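Local coordinates for uncharacterized protein (Staphylococcus aureus subsp. aureus Mu50, PDB 4EBG), which is of unknown function but is probably a secreted protein, built as a small domain with a cystatin-like fold, at residues 9-13 with 63-67. Sequence-based numbering, arbitrary orientation.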
# COMPACT_ATOMS: atom_id res chain seq x y z
N VAL B 9 -1.08 -14.81 -8.27
CA VAL B 9 -0.03 -13.86 -7.88
C VAL B 9 -0.34 -12.46 -8.40
O VAL B 9 -0.31 -11.49 -7.63
CB VAL B 9 1.38 -14.37 -8.32
CG1 VAL B 9 2.41 -13.27 -8.15
CG2 VAL B 9 1.77 -15.61 -7.48
N TYR B 10 -0.64 -12.33 -9.70
CA TYR B 10 -0.91 -11.02 -10.24
C TYR B 10 -2.21 -10.44 -9.66
O TYR B 10 -2.25 -9.23 -9.43
CB TYR B 10 -0.92 -11.02 -11.79
CG TYR B 10 0.50 -10.97 -12.34
CD1 TYR B 10 1.15 -9.79 -12.51
CD2 TYR B 10 1.22 -12.13 -12.60
CE1 TYR B 10 2.46 -9.75 -12.93
CE2 TYR B 10 2.53 -12.09 -13.02
CZ TYR B 10 3.15 -10.91 -13.18
OH TYR B 10 4.45 -10.82 -13.56
N LYS B 11 -3.18 -11.28 -9.37
CA LYS B 11 -4.40 -10.74 -8.74
C LYS B 11 -4.07 -10.15 -7.39
O LYS B 11 -4.52 -9.06 -7.02
CB LYS B 11 -5.43 -11.85 -8.63
CG LYS B 11 -6.69 -11.40 -7.89
CD LYS B 11 -7.81 -12.46 -7.97
CE LYS B 11 -9.01 -12.09 -7.13
NZ LYS B 11 -8.78 -12.33 -5.69
N GLU B 12 -3.28 -10.88 -6.59
CA GLU B 12 -2.94 -10.44 -5.26
C GLU B 12 -2.09 -9.16 -5.35
O GLU B 12 -2.30 -8.24 -4.58
CB GLU B 12 -2.20 -11.55 -4.51
CG GLU B 12 -1.85 -11.20 -3.11
CD GLU B 12 -3.03 -11.04 -2.19
OE1 GLU B 12 -4.14 -11.51 -2.51
OE2 GLU B 12 -2.80 -10.47 -1.09
N GLN B 13 -1.13 -9.12 -6.27
CA GLN B 13 -0.31 -7.95 -6.40
C GLN B 13 -1.18 -6.74 -6.72
O GLN B 13 -0.98 -5.64 -6.16
CB GLN B 13 0.73 -8.12 -7.51
CG GLN B 13 1.72 -6.92 -7.59
CD GLN B 13 2.69 -6.87 -6.48
OE1 GLN B 13 3.34 -7.86 -6.24
NE2 GLN B 13 2.86 -5.73 -5.83
N PHE B 63 9.22 -9.05 -6.28
CA PHE B 63 8.51 -9.59 -5.14
C PHE B 63 8.43 -11.10 -5.24
O PHE B 63 8.23 -11.64 -6.34
CB PHE B 63 7.08 -9.07 -5.10
CG PHE B 63 7.00 -7.58 -4.99
CD1 PHE B 63 7.20 -6.93 -3.75
CD2 PHE B 63 6.75 -6.82 -6.10
CE1 PHE B 63 7.16 -5.56 -3.67
CE2 PHE B 63 6.73 -5.46 -6.01
CZ PHE B 63 6.87 -4.83 -4.79
N ALA B 64 8.70 -11.78 -4.13
CA ALA B 64 8.56 -13.20 -4.06
C ALA B 64 7.25 -13.60 -3.39
O ALA B 64 6.90 -13.07 -2.33
CB ALA B 64 9.74 -13.83 -3.28
N TYR B 65 6.55 -14.56 -3.99
CA TYR B 65 5.33 -15.12 -3.46
C TYR B 65 5.55 -16.59 -3.21
O TYR B 65 6.26 -17.29 -3.97
CB TYR B 65 4.16 -14.96 -4.47
CG TYR B 65 3.64 -13.56 -4.59
CD1 TYR B 65 4.33 -12.59 -5.25
CD2 TYR B 65 2.45 -13.21 -4.02
CE1 TYR B 65 3.86 -11.30 -5.34
CE2 TYR B 65 1.95 -11.92 -4.12
CZ TYR B 65 2.64 -10.99 -4.77
OH TYR B 65 2.11 -9.72 -4.83
N GLU B 66 4.83 -17.07 -2.21
CA GLU B 66 4.70 -18.52 -2.02
C GLU B 66 3.28 -18.91 -2.32
O GLU B 66 2.34 -18.14 -2.06
CB GLU B 66 5.01 -18.90 -0.58
CG GLU B 66 6.44 -18.69 -0.24
CD GLU B 66 6.78 -19.21 1.11
OE1 GLU B 66 7.01 -20.44 1.23
OE2 GLU B 66 6.78 -18.38 2.03
N ILE B 67 3.12 -20.10 -2.89
CA ILE B 67 1.80 -20.64 -3.13
C ILE B 67 1.63 -21.67 -2.02
O ILE B 67 2.36 -22.67 -1.96
CB ILE B 67 1.68 -21.33 -4.48
CG1 ILE B 67 1.99 -20.36 -5.64
CG2 ILE B 67 0.30 -21.84 -4.64
CD1 ILE B 67 1.14 -19.05 -5.69
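In this cystatin-like fold, the long N-terminal helix lies across one face of an antiparallel sheet, and here its turn 9-13 packs on strand 63-67, the two short axes approaching to 10.4 Å at 122°. V9 comes first: its compact, beta-branched side chain projects sideways from the helix. V9 CG1 lies 3.7 Å from the centroid of the Y65 ring, 16° off its normal, a CH-pi contact, while V9 CG2 meets I67 CD1 at 3.9 Å. Y10 points away from the strand and turns its hydroxyl to T38, so the helix also reaches strand 37-41, two strands further across the sheet. At E12 the aliphatic portion does the packing, E12 CG lying 4.0 Å from Y65 CE2 at the ring edge, and the carboxylate leads away. Q13, one turn after V9, is long enough to carry a polar group into the buried interface: its NE2 is hydrogen-bonded to N17 OD1, one turn on, and lies over one face of the F63 ring. F63 also packs on K22, and Q13 on V23, of the second subunit. The other end of the amide is satisfied too, since Y65 OH donates a short hydrogen bond of 2.6 Å to Q13 OE1.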